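Local structure of chloroplastic group IIB intron splicing facilitator CRS2, chloroplastic (Zea mays, 1RYB) at residues W18-P26 with H35-I45; G114-G123 with R141-G149. The protein is required for the splicing of group IIB introns in chloroplasts, working in complexes with CAF1 or CAF2, and has no peptidyl-tRNA hydrolase activity. All blocks are in the same frame, centred on the assembly; numbering follows the deposited sequence.

Interaction 1. Residues W18-P26 with H35-I45; sequences WLIAGLGNP and HNVGFEMVDRI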
loop_
_atom_site.group_PDB
_atom_site.type_symbol
_atom_site.label_atom_id
_atom_site.label_comp_id
_atom_site.label_asym_id
_atom_site.label_seq_id
_atom_site.Cartn_x
_atom_site.Cartn_y
_atom_site.Cartn_z
ATOM N N TRP A 18 -1.448 12.900 6.075
ATOM C CA TRP A 18 -1.663 11.480 5.785
ATOM C C TRP A 18 -0.334 10.797 5.576
ATOM O O TRP A 18 0.641 11.403 5.122
ATOM C CB TRP A 18 -2.486 11.219 4.500
ATOM C CG TRP A 18 -3.961 11.481 4.689
ATOM C CD1 TRP A 18 -4.550 12.724 4.943
ATOM C CD2 TRP A 18 -5.030 10.524 4.595
ATOM N NE1 TRP A 18 -5.902 12.573 5.035
ATOM C CE2 TRP A 18 -6.231 11.226 4.852
ATOM C CE3 TRP A 18 -5.085 9.137 4.392
ATOM C CZ2 TRP A 18 -7.471 10.587 4.740
ATOM C CZ3 TRP A 18 -6.353 8.496 4.418
ATOM C CH2 TRP A 18 -7.498 9.216 4.593
ATOM N N LEU A 19 -0.329 9.503 5.879
ATOM C CA LEU A 19 0.847 8.707 5.609
ATOM C C LEU A 19 0.348 7.633 4.689
ATOM O O LEU A 19 -0.501 6.877 5.076
ATOM C CB LEU A 19 1.430 8.160 6.926
ATOM C CG LEU A 19 2.754 7.366 6.807
ATOM C CD1 LEU A 19 3.137 6.997 8.270
ATOM C CD2 LEU A 19 2.453 6.029 6.095
ATOM N N ILE A 20 0.836 7.611 3.449
ATOM C CA ILE A 20 0.393 6.692 2.466
ATOM C C ILE A 20 1.484 5.682 2.271
ATOM O O ILE A 20 2.575 5.995 1.670
ATOM C CB ILE A 20 0.065 7.478 1.142
ATOM C CG1 ILE A 20 -1.117 8.501 1.380
ATOM C CG2 ILE A 20 -0.320 6.463 0.025
ATOM C CD1 ILE A 20 -1.274 9.466 0.264
ATOM N N ALA A 21 1.225 4.450 2.739
ATOM C CA ALA A 21 2.308 3.434 2.697
ATOM C C ALA A 21 1.966 2.259 1.818
ATOM O O ALA A 21 0.900 1.733 1.929
ATOM C CB ALA A 21 2.578 2.928 4.150
ATOM N N GLY A 22 2.880 1.904 0.916
ATOM C CA GLY A 22 2.692 0.756 0.029
ATOM C C GLY A 22 3.682 -0.325 0.517
ATOM O O GLY A 22 4.875 -0.006 0.823
ATOM N N LEU A 23 3.157 -1.577 0.703
ATOM C CA LEU A 23 3.915 -2.717 1.200
ATOM C C LEU A 23 4.686 -3.449 0.101
ATOM O O LEU A 23 4.241 -3.561 -1.069
ATOM C CB LEU A 23 3.000 -3.679 1.936
ATOM C CG LEU A 23 2.280 -2.946 3.071
ATOM C CD1 LEU A 23 1.607 -3.972 3.952
ATOM C CD2 LEU A 23 3.315 -2.184 3.947
ATOM N N GLY A 24 5.781 -4.026 0.491
ATOM C CA GLY A 24 6.657 -4.794 -0.464
ATOM C C GLY A 24 7.921 -5.222 0.217
ATOM O O GLY A 24 8.139 -4.909 1.427
ATOM N N ASN A 25 8.788 -5.875 -0.562
ATOM C CA ASN A 25 10.144 -6.253 -0.120
ATOM C C ASN A 25 11.149 -5.424 -0.836
ATOM O O ASN A 25 10.947 -5.035 -1.996
ATOM C CB ASN A 25 10.413 -7.715 -0.457
ATOM C CG ASN A 25 9.662 -8.591 0.498
ATOM O OD1 ASN A 25 9.867 -8.464 1.698
ATOM N ND2 ASN A 25 8.810 -9.513 -0.023
ATOM N N PRO A 26 12.281 -5.212 -0.227
ATOM C CA PRO A 26 13.273 -4.304 -0.804
ATOM C C PRO A 26 14.222 -4.960 -1.732
ATOM O O PRO A 26 14.589 -6.088 -1.520
ATOM C CB PRO A 26 14.125 -3.915 0.403
ATOM C CG PRO A 26 14.060 -5.155 1.265
ATOM C CD PRO A 26 12.612 -5.637 1.118
ATOM N N HIS A 35 3.765 -9.487 -4.620
ATOM C CA HIS A 35 3.785 -8.975 -3.241
ATOM C C HIS A 35 4.327 -7.534 -3.149
ATOM O O HIS A 35 4.250 -6.929 -2.083
ATOM C CB HIS A 35 4.692 -9.902 -2.397
ATOM C CG HIS A 35 4.251 -10.221 -0.966
ATOM N ND1 HIS A 35 2.957 -10.179 -0.578
ATOM C CD2 HIS A 35 4.989 -10.642 0.081
ATOM C CE1 HIS A 35 2.901 -10.540 0.685
ATOM N NE2 HIS A 35 4.131 -10.798 1.116
ATOM N N ASN A 36 4.863 -6.982 -4.226
ATOM C CA ASN A 36 5.327 -5.592 -4.242
ATOM C C ASN A 36 4.365 -4.639 -4.906
ATOM O O ASN A 36 4.696 -3.505 -5.135
ATOM C CB ASN A 36 6.653 -5.481 -5.009
ATOM C CG ASN A 36 7.829 -5.626 -4.047
ATOM O OD1 ASN A 36 7.785 -6.348 -3.045
ATOM N ND2 ASN A 36 8.862 -4.842 -4.251
ATOM N N VAL A 37 3.149 -5.078 -5.302
ATOM C CA VAL A 37 2.290 -4.177 -6.010
ATOM C C VAL A 37 1.946 -2.936 -5.201
ATOM O O VAL A 37 1.634 -1.931 -5.783
ATOM C CB VAL A 37 1.047 -4.930 -6.559
ATOM C CG1 VAL A 37 0.075 -5.376 -5.459
ATOM C CG2 VAL A 37 0.314 -4.201 -7.701
ATOM N N GLY A 38 1.922 -3.030 -3.878
ATOM C CA GLY A 38 1.709 -1.810 -3.111
ATOM C C GLY A 38 2.771 -0.763 -3.372
ATOM O O GLY A 38 2.522 0.454 -3.367
ATOM N N PHE A 39 3.975 -1.216 -3.546
ATOM C CA PHE A 39 5.081 -0.309 -3.918
ATOM C C PHE A 39 4.767 0.375 -5.284
ATOM O O PHE A 39 4.943 1.586 -5.494
ATOM C CB PHE A 39 6.380 -1.128 -4.114
ATOM C CG PHE A 39 7.238 -1.328 -2.848
ATOM C CD1 PHE A 39 6.751 -1.060 -1.566
ATOM C CD2 PHE A 39 8.565 -1.744 -2.990
ATOM C CE1 PHE A 39 7.597 -1.244 -0.466
ATOM C CE2 PHE A 39 9.429 -1.928 -1.907
ATOM C CZ PHE A 39 8.922 -1.689 -0.633
ATOM N N GLU A 40 4.263 -0.426 -6.255
ATOM C CA GLU A 40 3.926 0.158 -7.552
ATOM C C GLU A 40 2.912 1.252 -7.419
ATOM O O GLU A 40 2.954 2.270 -8.093
ATOM C CB GLU A 40 3.367 -0.939 -8.511
ATOM C CG GLU A 40 4.462 -2.021 -8.890
ATOM C CD GLU A 40 3.949 -2.903 -10.014
ATOM O OE1 GLU A 40 3.953 -4.101 -9.980
ATOM O OE2 GLU A 40 3.310 -2.253 -10.929
ATOM N N MET A 41 1.876 1.012 -6.593
ATOM C CA MET A 41 0.805 2.019 -6.428
ATOM C C MET A 41 1.346 3.300 -5.830
ATOM O O MET A 41 1.025 4.387 -6.290
ATOM C CB MET A 41 -0.363 1.496 -5.547
ATOM C CG MET A 41 -1.554 2.447 -5.461
ATOM S SD MET A 41 -2.432 2.585 -7.030
ATOM C CE MET A 41 -3.355 1.014 -7.053
ATOM N N VAL A 42 2.090 3.174 -4.732
ATOM C CA VAL A 42 2.671 4.369 -4.157
ATOM C C VAL A 42 3.662 5.072 -5.141
ATOM O O VAL A 42 3.740 6.294 -5.180
ATOM C CB VAL A 42 3.207 4.224 -2.710
ATOM C CG1 VAL A 42 2.083 3.746 -1.809
ATOM C CG2 VAL A 42 4.398 3.316 -2.613
ATOM N N ASP A 43 4.381 4.325 -5.923
ATOM C CA ASP A 43 5.249 4.968 -6.896
ATOM C C ASP A 43 4.453 5.783 -7.839
ATOM O O ASP A 43 4.854 6.835 -8.243
ATOM C CB ASP A 43 6.063 3.962 -7.736
ATOM C CG ASP A 43 7.240 3.388 -6.942
ATOM O OD1 ASP A 43 7.778 3.956 -6.022
ATOM O OD2 ASP A 43 7.640 2.217 -7.396
ATOM N N ARG A 44 3.323 5.267 -8.202
ATOM C CA ARG A 44 2.452 5.939 -9.146
ATOM C C ARG A 44 1.816 7.139 -8.509
ATOM O O ARG A 44 1.691 8.195 -9.115
ATOM C CB ARG A 44 1.434 4.944 -9.715
ATOM C CG ARG A 44 0.434 5.596 -10.638
ATOM C CD ARG A 44 1.030 6.150 -11.955
ATOM N NE ARG A 44 -0.053 6.802 -12.729
ATOM C CZ ARG A 44 -0.441 8.092 -12.652
ATOM N NH1 ARG A 44 0.181 9.023 -11.920
ATOM N NH2 ARG A 44 -1.484 8.469 -13.374
ATOM N N ILE A 45 1.425 7.031 -7.243
ATOM C CA ILE A 45 0.853 8.205 -6.567
ATOM C C ILE A 45 1.920 9.293 -6.445
ATOM O O ILE A 45 1.681 10.498 -6.732
ATOM C CB ILE A 45 0.298 7.825 -5.192
ATOM C CG1 ILE A 45 -0.947 6.936 -5.431
ATOM C CG2 ILE A 45 -0.038 9.058 -4.317
ATOM C CD1 ILE A 45 -1.317 6.156 -4.175
HETATM O O HOH W 1 2.003 -5.007 -1.777
HETATM O O HOH W 2 7.809 -9.168 -2.820
#
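At the end of the sheet that corresponds to the active site of the peptidyl-tRNA hydrolases, the loop Leu-23 to Asn-25 leaves strand 18-22 and is clasped by the side-chain amide of Asn-36, just ahead of helix 37-48. Asn-36 OD1 accepts the backbone N-H of Asn-25 at 2.7 Å, almost straight at 170°, while Asn-36 ND2 donates to Asn-25 O at 3.1 Å, in the carbonyl plane on a lone pair. A water joins in, donating to Asn-36 OD1 and accepting from Asn-25 ND2; Asn-25 OD1 is taken by Met-81 N. Replacing Asn-36 by a leucine would probably leave the buried N-H and carbonyl of Asn-25 without mates. Beside this amide, Phe-39 has CG anti to the carbonyl carbon (chi1 -89°), which lays the ring along the loop with one face under Gly-24 CA, a CH-pi contact 3.8 Å from the centroid. In this strand-loop-helix unit, strand 18-22 and helical residues 37-45 run at 138° (N-to-C directions), and glycines set the spacing: Gly-22 CA lies 3.4 Å from Gly-38 O, where a CB on Gly-22 would clash. Val-42 CG1 presses on Gly-22 N at 3.4 Å, and Ile-20 CG2 meets the same methyl and, a turn on, Ile-45 CD1. His-35, corresponding to the hydrolases' proton-accepting histidine, brings its ring CD2 within 4.0 Å of Asn-25 ND2, with its ND1 hydrogen-bonded to Asp-107.

Interaction 2. Residues G114-G123 with R141-G149; sequences GVLRLQKKGG and REFPRLSIG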
loop_
_atom_site.group_PDB
_atom_site.type_symbol
_atom_site.label_atom_id
_atom_site.label_comp_id
_atom_site.label_asym_id
_atom_site.label_seq_id
_atom_site.Cartn_x
_atom_site.Cartn_y
_atom_site.Cartn_z
ATOM N N GLY A 114 -6.229 -7.326 -10.183
ATOM C CA GLY A 114 -6.535 -6.018 -10.714
ATOM C C GLY A 114 -7.765 -5.346 -10.022
ATOM O O GLY A 114 -8.077 -4.182 -10.283
ATOM N N VAL A 115 -8.504 -6.061 -9.218
ATOM C CA VAL A 115 -9.662 -5.421 -8.572
ATOM C C VAL A 115 -9.223 -4.643 -7.339
ATOM O O VAL A 115 -8.477 -5.149 -6.481
ATOM C CB VAL A 115 -10.669 -6.518 -8.197
ATOM C CG1 VAL A 115 -11.849 -5.913 -7.457
ATOM C CG2 VAL A 115 -11.177 -7.130 -9.515
ATOM N N LEU A 116 -9.718 -3.387 -7.205
ATOM C CA LEU A 116 -9.356 -2.607 -6.020
ATOM C C LEU A 116 -10.449 -2.649 -4.999
ATOM O O LEU A 116 -11.645 -2.695 -5.328
ATOM C CB LEU A 116 -9.158 -1.122 -6.392
ATOM C CG LEU A 116 -8.007 -0.860 -7.381
ATOM C CD1 LEU A 116 -7.865 0.646 -7.692
ATOM C CD2 LEU A 116 -6.664 -1.342 -6.822
ATOM N N ARG A 117 -10.097 -2.468 -3.757
ATOM C CA ARG A 117 -11.141 -2.309 -2.783
ATOM C C ARG A 117 -10.674 -1.372 -1.691
ATOM O O ARG A 117 -9.503 -1.401 -1.285
ATOM C CB ARG A 117 -11.622 -3.664 -2.260
ATOM C CG ARG A 117 -12.371 -3.584 -0.956
ATOM C CD ARG A 117 -12.828 -4.951 -0.408
ATOM N NE ARG A 117 -14.012 -4.793 0.437
ATOM C CZ ARG A 117 -14.755 -5.794 0.929
ATOM N NH1 ARG A 117 -14.479 -7.088 0.666
ATOM N NH2 ARG A 117 -15.829 -5.486 1.696
ATOM N N LEU A 118 -11.583 -0.528 -1.166
ATOM C CA LEU A 118 -11.151 0.358 -0.109
ATOM C C LEU A 118 -11.881 0.019 1.141
ATOM O O LEU A 118 -13.082 0.006 1.102
ATOM C CB LEU A 118 -11.519 1.799 -0.516
ATOM C CG LEU A 118 -11.403 2.703 0.686
ATOM C CD1 LEU A 118 -9.918 2.852 1.069
ATOM C CD2 LEU A 118 -11.982 4.074 0.349
ATOM N N GLN A 119 -11.190 -0.167 2.262
ATOM C CA GLN A 119 -11.821 -0.431 3.565
ATOM C C GLN A 119 -11.310 0.520 4.602
ATOM O O GLN A 119 -10.205 0.929 4.497
ATOM C CB GLN A 119 -11.623 -1.836 4.141
ATOM C CG GLN A 119 -12.259 -2.905 3.259
ATOM C CD GLN A 119 -11.721 -4.282 3.559
ATOM O OE1 GLN A 119 -12.398 -5.130 4.177
ATOM N NE2 GLN A 119 -10.462 -4.478 3.216
ATOM N N LYS A 120 -12.092 0.789 5.678
ATOM C CA LYS A 120 -11.651 1.745 6.706
ATOM C C LYS A 120 -11.199 1.078 7.960
ATOM O O LYS A 120 -10.724 1.686 8.932
ATOM C CB LYS A 120 -12.697 2.801 6.959
ATOM C CG LYS A 120 -13.230 3.346 5.651
ATOM C CD LYS A 120 -12.683 4.724 5.331
ATOM C CE LYS A 120 -13.653 5.498 4.458
ATOM N NZ LYS A 120 -13.842 6.887 4.905
ATOM N N LYS A 121 -11.280 -0.181 7.916
ATOM C CA LYS A 121 -10.798 -0.947 9.018
ATOM C C LYS A 121 -10.773 -2.388 8.616
ATOM O O LYS A 121 -11.113 -2.690 7.472
ATOM C CB LYS A 121 -11.618 -0.720 10.223
ATOM C CG LYS A 121 -13.058 -1.177 10.023
ATOM C CD LYS A 121 -13.897 -0.863 11.250
ATOM C CE LYS A 121 -15.361 -1.113 11.029
ATOM N NZ LYS A 121 -15.583 -2.361 10.280
ATOM N N GLY A 122 -10.345 -3.273 9.509
ATOM C CA GLY A 122 -10.366 -4.704 9.195
ATOM C C GLY A 122 -9.168 -5.465 9.771
ATOM O O GLY A 122 -8.202 -4.863 10.218
ATOM N N GLY A 123 -9.247 -6.778 9.748
ATOM C CA GLY A 123 -8.082 -7.588 10.142
ATOM C C GLY A 123 -7.038 -7.578 8.977
ATOM O O GLY A 123 -7.184 -6.800 8.039
ATOM N N ARG A 141 -6.812 -1.399 14.379
ATOM C CA ARG A 141 -7.165 -1.791 13.035
ATOM C C ARG A 141 -7.943 -0.757 12.271
ATOM O O ARG A 141 -8.195 -0.939 11.111
ATOM C CB ARG A 141 -8.023 -3.033 13.061
ATOM C CG ARG A 141 -7.183 -4.185 13.589
ATOM C CD ARG A 141 -7.877 -5.561 13.489
ATOM N NE ARG A 141 -9.148 -5.667 14.208
ATOM C CZ ARG A 141 -9.287 -5.923 15.522
ATOM N NH1 ARG A 141 -8.242 -6.115 16.322
ATOM N NH2 ARG A 141 -10.511 -5.982 16.032
ATOM N N GLU A 142 -8.315 0.316 12.913
ATOM C CA GLU A 142 -9.142 1.284 12.269
ATOM C C GLU A 142 -8.408 2.280 11.387
ATOM O O GLU A 142 -8.596 3.522 11.504
ATOM C CB GLU A 142 -10.120 2.001 13.248
ATOM C CG GLU A 142 -10.965 1.045 14.155
ATOM C CD GLU A 142 -10.170 0.149 15.109
ATOM O OE1 GLU A 142 -10.516 -0.998 15.369
ATOM O OE2 GLU A 142 -9.119 0.735 15.689
ATOM N N PHE A 143 -7.589 1.739 10.536
ATOM C CA PHE A 143 -6.910 2.566 9.575
ATOM C C PHE A 143 -7.389 2.168 8.172
ATOM O O PHE A 143 -7.701 1.030 7.922
ATOM C CB PHE A 143 -5.360 2.541 9.729
ATOM C CG PHE A 143 -4.758 1.174 9.630
ATOM C CD1 PHE A 143 -4.370 0.645 8.397
ATOM C CD2 PHE A 143 -4.613 0.391 10.777
ATOM C CE1 PHE A 143 -3.821 -0.633 8.289
ATOM C CE2 PHE A 143 -4.083 -0.896 10.685
ATOM C CZ PHE A 143 -3.698 -1.407 9.440
ATOM N N PRO A 144 -7.425 3.089 7.250
ATOM C CA PRO A 144 -7.853 2.751 5.915
ATOM C C PRO A 144 -6.821 1.909 5.103
ATOM O O PRO A 144 -5.627 2.061 5.258
ATOM C CB PRO A 144 -8.032 4.082 5.196
ATOM C CG PRO A 144 -7.202 5.050 6.004
ATOM C CD PRO A 144 -7.123 4.520 7.402
ATOM N N ARG A 145 -7.370 1.076 4.191
ATOM C CA ARG A 145 -6.582 0.215 3.339
ATOM C C ARG A 145 -7.107 0.226 1.987
ATOM O O ARG A 145 -8.307 0.056 1.775
ATOM C CB ARG A 145 -6.692 -1.260 3.719
ATOM C CG ARG A 145 -6.504 -1.585 5.163
ATOM C CD ARG A 145 -7.799 -1.509 5.909
ATOM N NE ARG A 145 -7.518 -1.637 7.337
ATOM C CZ ARG A 145 -7.337 -2.788 7.926
ATOM N NH1 ARG A 145 -7.427 -3.939 7.239
ATOM N NH2 ARG A 145 -7.086 -2.807 9.237
ATOM N N LEU A 146 -6.193 0.172 1.018
ATOM C CA LEU A 146 -6.571 -0.019 -0.369
ATOM C C LEU A 146 -5.975 -1.350 -0.778
ATOM O O LEU A 146 -4.736 -1.521 -0.858
ATOM C CB LEU A 146 -6.029 1.073 -1.302
ATOM C CG LEU A 146 -6.371 0.867 -2.775
ATOM C CD1 LEU A 146 -7.866 1.091 -3.048
ATOM C CD2 LEU A 146 -5.534 1.832 -3.607
ATOM N N SER A 147 -6.874 -2.367 -0.983
ATOM C CA SER A 147 -6.416 -3.712 -1.365
ATOM C C SER A 147 -6.282 -3.717 -2.861
ATOM O O SER A 147 -7.171 -3.172 -3.554
ATOM C CB SER A 147 -7.477 -4.800 -1.018
ATOM O OG SER A 147 -7.660 -4.883 0.374
ATOM N N ILE A 148 -5.212 -4.322 -3.358
ATOM C CA ILE A 148 -4.993 -4.481 -4.789
ATOM C C ILE A 148 -5.065 -5.984 -5.084
ATOM O O ILE A 148 -4.167 -6.710 -4.693
ATOM C CB ILE A 148 -3.627 -3.960 -5.283
ATOM C CG1 ILE A 148 -3.587 -2.469 -5.072
ATOM C CG2 ILE A 148 -3.505 -4.231 -6.766
ATOM C CD1 ILE A 148 -2.167 -1.898 -5.172
ATOM N N GLY A 149 -6.193 -6.444 -5.727
ATOM C CA GLY A 149 -6.366 -7.877 -5.934
ATOM C C GLY A 149 -5.277 -8.465 -6.798
ATOM O O GLY A 149 -4.839 -7.907 -7.803
HETATM O O HOH W 3 -9.202 -2.891 1.470
HETATM O O HOH W 4 -10.406 4.469 9.027
#
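Arg-145 folds back over the loop Lys-121 to Gly-123 and loses more surface to this contact than any other residue. A bend at chi2 (88°) turns its guanidinium toward the loop, with the carbonyl carbon of Lys-121 over the middle of one face. Its three nitrogens grip backbone carbonyls: NH1 donates to Gly-123 O at 3.0 Å in the guanidinium plane, NE donates to Phe-143 O at 2.7 Å, and NH2 donates to Arg-141 O at 2.9 Å. The group is fixed in rotation and cross-links both chain segments just beyond the strand pair. On the same face of the antiparallel strand pair, Gln-119 and Ser-147 share a water: Gln-119 NE2 donates to it at 2.7 Å and Ser-147 OG lies 2.7 Å from it. That OG is also hydrogen-bonded to Tyr-106 OH and Asp-108 OD2. Arg-117 with Ser-147 and Gln-119 with Arg-145 are the hydrogen-bonded pairs. The other face is apolar; Leu-116 CD2 lies 3.7 Å from Ile-148 CG1, the side chains side by side, pointing the same way. Strand 145-149 lies between strand 102-108 and the edge strand 116-119 in the sheet, with helix 169-192 packed against Leu-116, Leu-118 and Leu-146, and helix 128-136 against Phe-143.

The two contacts follow one another along the chain and belong to a single mixed sheet, with centres about 13 Å apart. Strand 18-22 of interaction 1 and strand 145-149 of interaction 2 are parallel and are separated by strand 102-108, which carries Asp-107, the hydrogen-bond partner of His-35; strand 116-119 then closes that edge antiparallel. Helix 37-48 reaches across to the second contact: Met-41 CE packs on Ile-148 CD1 at 3.7 Å. At the opposite ends of these strands, Trp-18 CZ3 meets Pro-144 CG at 3.9 Å. Helix 169-192 touches side chains of both, so it and helix 37-48 together cover this face of the sheet from strand 18-22 to its edge.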